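PDB 3ONH: ubiquitin-activating enzyme E1-like from Saccharomyces cerevisiae, which forms, together with AOS1, the heterodimeric E1 that activates SMT3 (SUMO) with ATP, the present fragment being its ubiquitin-fold domain. Local coordinates for residues A[15-27]-A[58-70]. Residues are numbered along the deposited sequence; the frame is centred on the assembly and turned at random.
Sequences DCLNKMKLSDFVV and LNDRTLSEINLGN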
loop_
_atom_site.group_PDB
_atom_site.type_symbol
_atom_site.label_atom_id
_atom_site.label_comp_id
_atom_site.label_asym_id
_atom_site.label_seq_id
_atom_site.Cartn_x
_atom_site.Cartn_y
_atom_site.Cartn_z
ATOM N N ASP A 15 16.953 -1.702 -0.312
ATOM C CA ASP A 15 16.978 -2.854 -1.196
ATOM C C ASP A 15 15.578 -3.387 -1.401
ATOM O O ASP A 15 15.301 -4.058 -2.390
ATOM C CB ASP A 15 17.852 -3.959 -0.610
ATOM C CG ASP A 15 17.279 -4.536 0.671
ATOM O OD1 ASP A 15 16.794 -3.757 1.514
ATOM O OD2 ASP A 15 17.322 -5.771 0.840
ATOM N N CYS A 16 14.693 -3.086 -0.457
ATOM C CA CYS A 16 13.334 -3.608 -0.506
ATOM C C CYS A 16 12.456 -2.838 -1.498
ATOM O O CYS A 16 11.678 -3.426 -2.237
ATOM C CB CYS A 16 12.707 -3.611 0.887
ATOM S SG CYS A 16 11.185 -4.559 0.982
ATOM N N LEU A 17 12.587 -1.521 -1.515
ATOM C CA LEU A 17 11.871 -0.737 -2.499
ATOM C C LEU A 17 12.250 -1.230 -3.890
ATOM O O LEU A 17 11.410 -1.289 -4.786
ATOM C CB LEU A 17 12.215 0.744 -2.357
ATOM C CG LEU A 17 11.216 1.724 -2.978
ATOM C CD1 LEU A 17 9.989 1.884 -2.102
ATOM C CD2 LEU A 17 11.876 3.067 -3.202
ATOM N N ASN A 18 13.514 -1.598 -4.056
ATOM C CA ASN A 18 14.042 -1.976 -5.361
ATOM C C ASN A 18 13.714 -3.395 -5.797
ATOM O O ASN A 18 13.886 -3.728 -6.966
ATOM C CB ASN A 18 15.562 -1.784 -5.412
ATOM C CG ASN A 18 15.983 -0.351 -5.158
ATOM O OD1 ASN A 18 15.169 0.569 -5.205
ATOM N ND2 ASN A 18 17.267 -0.156 -4.887
ATOM N N LYS A 19 13.256 -4.237 -4.877
ATOM C CA LYS A 19 12.997 -5.634 -5.222
ATOM C C LYS A 19 11.541 -6.037 -5.053
ATOM O O LYS A 19 11.078 -6.982 -5.684
ATOM C CB LYS A 19 13.866 -6.569 -4.390
ATOM C CG LYS A 19 13.486 -6.612 -2.923
ATOM C CD LYS A 19 14.371 -7.581 -2.160
ATOM C CE LYS A 19 15.830 -7.336 -2.501
ATOM N NZ LYS A 19 16.781 -8.258 -1.796
ATOM N N MET A 20 10.827 -5.316 -4.194
ATOM C CA MET A 20 9.451 -5.634 -3.865
ATOM C C MET A 20 8.552 -5.411 -5.074
ATOM O O MET A 20 8.505 -4.311 -5.623
ATOM C CB MET A 20 8.988 -4.749 -2.711
ATOM C CG MET A 20 8.501 -5.494 -1.482
ATOM S SD MET A 20 6.967 -6.379 -1.783
ATOM C CE MET A 20 6.377 -6.622 -0.110
ATOM N N LYS A 21 7.847 -6.456 -5.497
ATOM C CA LYS A 21 6.948 -6.347 -6.639
ATOM C C LYS A 21 5.628 -5.773 -6.184
ATOM O O LYS A 21 5.217 -5.973 -5.041
ATOM C CB LYS A 21 6.741 -7.702 -7.318
ATOM C CG LYS A 21 7.858 -8.093 -8.267
ATOM C CD LYS A 21 7.988 -9.605 -8.367
ATOM C CE LYS A 21 6.632 -10.277 -8.572
ATOM N NZ LYS A 21 6.756 -11.758 -8.711
ATOM N N LEU A 22 4.977 -5.042 -7.082
ATOM C CA LEU A 22 3.720 -4.383 -6.780
ATOM C C LEU A 22 2.656 -5.402 -6.395
ATOM O O LEU A 22 1.923 -5.218 -5.420
ATOM C CB LEU A 22 3.266 -3.571 -7.989
ATOM C CG LEU A 22 1.962 -2.806 -7.833
ATOM C CD1 LEU A 22 2.039 -1.904 -6.615
ATOM C CD2 LEU A 22 1.678 -2.001 -9.082
ATOM N N SER A 23 2.581 -6.482 -7.163
ATOM C CA SER A 23 1.610 -7.532 -6.893
ATOM C C SER A 23 1.757 -8.050 -5.469
ATOM O O SER A 23 0.766 -8.286 -4.781
ATOM C CB SER A 23 1.768 -8.680 -7.893
ATOM O OG SER A 23 3.110 -9.129 -7.953
ATOM N N ASP A 24 3.000 -8.229 -5.032
ATOM C CA ASP A 24 3.261 -8.731 -3.692
ATOM C C ASP A 24 2.912 -7.691 -2.635
ATOM O O ASP A 24 2.418 -8.024 -1.563
ATOM C CB ASP A 24 4.715 -9.183 -3.555
ATOM C CG ASP A 24 4.978 -10.496 -4.258
ATOM O OD1 ASP A 24 4.017 -11.260 -4.465
ATOM O OD2 ASP A 24 6.145 -10.766 -4.602
ATOM N N PHE A 25 3.167 -6.428 -2.945
ATOM C CA PHE A 25 2.878 -5.356 -2.008
ATOM C C PHE A 25 1.382 -5.283 -1.740
ATOM O O PHE A 25 0.946 -5.096 -0.599
ATOM C CB PHE A 25 3.395 -4.033 -2.562
ATOM C CG PHE A 25 3.561 -2.965 -1.519
ATOM C CD1 PHE A 25 4.421 -3.153 -0.451
ATOM C CD2 PHE A 25 2.877 -1.763 -1.622
ATOM C CE1 PHE A 25 4.587 -2.171 0.502
ATOM C CE2 PHE A 25 3.037 -0.775 -0.666
ATOM C CZ PHE A 25 3.898 -0.980 0.396
ATOM N N VAL A 26 0.600 -5.444 -2.802
ATOM C CA VAL A 26 -0.853 -5.417 -2.710
ATOM C C VAL A 26 -1.442 -6.543 -1.850
ATOM O O VAL A 26 -2.313 -6.312 -1.006
ATOM C CB VAL A 26 -1.482 -5.475 -4.107
ATOM C CG1 VAL A 26 -2.962 -5.737 -4.008
ATOM C CG2 VAL A 26 -1.214 -4.176 -4.852
ATOM N N VAL A 27 -0.989 -7.764 -2.088
ATOM C CA VAL A 27 -1.378 -8.901 -1.269
ATOM C C VAL A 27 -1.056 -8.646 0.204
ATOM O O VAL A 27 -1.895 -8.865 1.080
ATOM C CB VAL A 27 -0.655 -10.182 -1.725
ATOM C CG1 VAL A 27 -1.149 -11.376 -0.931
ATOM C CG2 VAL A 27 -0.868 -10.408 -3.214
ATOM N N LEU A 58 0.700 -2.961 -13.889
ATOM C CA LEU A 58 2.032 -2.760 -13.318
ATOM C C LEU A 58 2.326 -3.822 -12.261
ATOM O O LEU A 58 3.161 -3.636 -11.380
ATOM C CB LEU A 58 2.132 -1.366 -12.716
ATOM C CG LEU A 58 1.940 -0.197 -13.683
ATOM C CD1 LEU A 58 1.693 1.072 -12.883
ATOM C CD2 LEU A 58 3.150 -0.053 -14.586
ATOM N N ASN A 59 1.614 -4.936 -12.369
ATOM C CA ASN A 59 1.706 -6.052 -11.439
ATOM C C ASN A 59 3.136 -6.511 -11.194
ATOM O O ASN A 59 3.522 -6.813 -10.063
ATOM C CB ASN A 59 0.907 -7.225 -12.006
ATOM C CG ASN A 59 0.283 -8.078 -10.937
ATOM O OD1 ASN A 59 -0.388 -7.574 -10.035
ATOM N ND2 ASN A 59 0.485 -9.386 -11.035
ATOM N N ASP A 60 3.917 -6.563 -12.267
ATOM C CA ASP A 60 5.236 -7.179 -12.235
ATOM C C ASP A 60 6.383 -6.181 -12.033
ATOM O O ASP A 60 7.547 -6.566 -12.021
ATOM C CB ASP A 60 5.461 -7.986 -13.514
ATOM C CG ASP A 60 6.217 -9.272 -13.261
ATOM O OD1 ASP A 60 5.914 -9.936 -12.245
ATOM O OD2 ASP A 60 7.109 -9.616 -14.068
ATOM N N ARG A 61 6.043 -4.908 -11.869
ATOM C CA ARG A 61 7.028 -3.856 -11.642
ATOM C C ARG A 61 7.346 -3.767 -10.156
ATOM O O ARG A 61 6.483 -4.039 -9.328
ATOM C CB ARG A 61 6.437 -2.525 -12.106
ATOM C CG ARG A 61 7.327 -1.687 -13.000
ATOM C CD ARG A 61 7.312 -2.185 -14.428
ATOM N NE ARG A 61 8.349 -3.176 -14.652
ATOM C CZ ARG A 61 9.599 -2.875 -14.987
ATOM N NH1 ARG A 61 9.958 -1.607 -15.140
ATOM N NH2 ARG A 61 10.490 -3.837 -15.167
ATOM N N THR A 62 8.573 -3.386 -9.807
ATOM C CA THR A 62 8.910 -3.168 -8.400
ATOM C C THR A 62 8.490 -1.770 -7.983
ATOM O O THR A 62 8.113 -0.957 -8.826
ATOM C CB THR A 62 10.403 -3.305 -8.132
ATOM O OG1 THR A 62 11.099 -2.254 -8.814
ATOM C CG2 THR A 62 10.897 -4.654 -8.607
ATOM N N LEU A 63 8.571 -1.487 -6.688
ATOM C CA LEU A 63 8.033 -0.239 -6.156
ATOM C C LEU A 63 8.803 0.982 -6.655
ATOM O O LEU A 63 8.224 2.033 -6.915
ATOM C CB LEU A 63 8.022 -0.264 -4.628
ATOM C CG LEU A 63 7.185 -1.353 -3.973
ATOM C CD1 LEU A 63 7.075 -1.086 -2.480
ATOM C CD2 LEU A 63 5.824 -1.384 -4.610
ATOM N N SER A 64 10.114 0.844 -6.781
ATOM C CA SER A 64 10.930 1.919 -7.325
ATOM C C SER A 64 10.749 2.041 -8.836
ATOM O O SER A 64 10.944 3.105 -9.405
ATOM C CB SER A 64 12.396 1.696 -6.981
ATOM O OG SER A 64 12.849 0.463 -7.505
ATOM N N GLU A 65 10.369 0.949 -9.485
ATOM C CA GLU A 65 10.144 0.971 -10.926
ATOM C C GLU A 65 8.875 1.745 -11.294
ATOM O O GLU A 65 8.762 2.279 -12.398
ATOM C CB GLU A 65 10.093 -0.454 -11.483
ATOM C CG GLU A 65 11.458 -1.080 -11.740
ATOM C CD GLU A 65 11.366 -2.548 -12.131
ATOM O OE1 GLU A 65 10.333 -3.182 -11.839
ATOM O OE2 GLU A 65 12.330 -3.070 -12.728
ATOM N N ILE A 66 7.920 1.807 -10.375
ATOM C CA ILE A 66 6.734 2.631 -10.587
ATOM C C ILE A 66 6.874 3.968 -9.866
ATOM O O ILE A 66 5.901 4.680 -9.651
ATOM C CB ILE A 66 5.450 1.932 -10.127
ATOM C CG1 ILE A 66 5.496 1.695 -8.624
ATOM C CG2 ILE A 66 5.261 0.625 -10.869
ATOM C CD1 ILE A 66 4.323 0.903 -8.106
ATOM N N ASN A 67 8.102 4.289 -9.495
ATOM C CA ASN A 67 8.438 5.593 -8.960
ATOM C C ASN A 67 7.831 5.922 -7.606
ATOM O O ASN A 67 7.328 7.023 -7.386
ATOM C CB ASN A 67 8.098 6.682 -9.968
ATOM C CG ASN A 67 9.260 7.592 -10.213
ATOM O OD1 ASN A 67 9.795 7.648 -11.318
ATOM N ND2 ASN A 67 9.692 8.287 -9.173
ATOM N N LEU A 68 7.873 4.955 -6.705
ATOM C CA LEU A 68 7.564 5.215 -5.313
ATOM C C LEU A 68 8.898 5.308 -4.604
ATOM O O LEU A 68 9.860 4.683 -5.025
ATOM C CB LEU A 68 6.743 4.076 -4.727
ATOM C CG LEU A 68 5.347 3.858 -5.302
ATOM C CD1 LEU A 68 4.757 2.576 -4.742
ATOM C CD2 LEU A 68 4.452 5.047 -5.004
ATOM N N GLY A 69 8.970 6.094 -3.540
ATOM C CA GLY A 69 10.210 6.202 -2.796
ATOM C C GLY A 69 10.006 6.778 -1.412
ATOM O O GLY A 69 8.878 6.900 -0.937
ATOM N N ASN A 70 11.104 7.127 -0.761
ATOM C CA ASN A 70 11.023 7.700 0.572
ATOM C C ASN A 70 10.089 8.897 0.601
ATOM O O ASN A 70 10.241 9.821 -0.189
ATOM C CB ASN A 70 12.407 8.115 1.048
ATOM C CG ASN A 70 12.393 8.651 2.448
ATOM O OD1 ASN A 70 12.095 7.927 3.391
ATOM N ND2 ASN A 70 12.714 9.929 2.595
HETATM O O HOH W 1 13.875 -2.342 -9.210
HETATM O O HOH W 2 3.780 -10.128 -10.079
#
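Leu-63 fills the angle between the two helices of 15-27. Its CD1 stands over the face of the Phe-25 ring, 4.0 Å from the centroid and 11° off the normal, a CH-pi contact; CB meets Leu-17 CD1 at 3.9 Å, and CG lies against Met-20 CB. Leu-22, with CG anti to its own N (chi1 180°), touches Ile-66 CD1 with both of its methyls, and CD2 additionally packs on Leu-58 CB at 3.7 Å.

Backbone bonds frame this core. At the single bridge between Lys-21 and Thr-62, Leu-22 N donates to Arg-61 O at 2.9 Å, and Leu-63 N makes a weaker, more bent bond to Met-20 O (130° at the hydrogen). Farther out, Ser-64 N binds Leu-17 O, whereas Ser-23 N donates to Asn-59 O at 3.1 Å. A water ties Asn-18 O to Thr-62 OG1.

In the second shell, Glu-65 OE1 accepts a nearly straight bond from Thr-62 N (2.7 Å), which probably helps to hold that nitrogen in place. The loop 58-70, between strands 48-52 and 73-78, packs across the junction of helices 14-19 and 22-33 in this ubiquitin-like fold; behind it, Phe-25 and Leu-17 rest on strand 6-12, and Leu-68 reaches strands 39-43, 48-52 and 84-95.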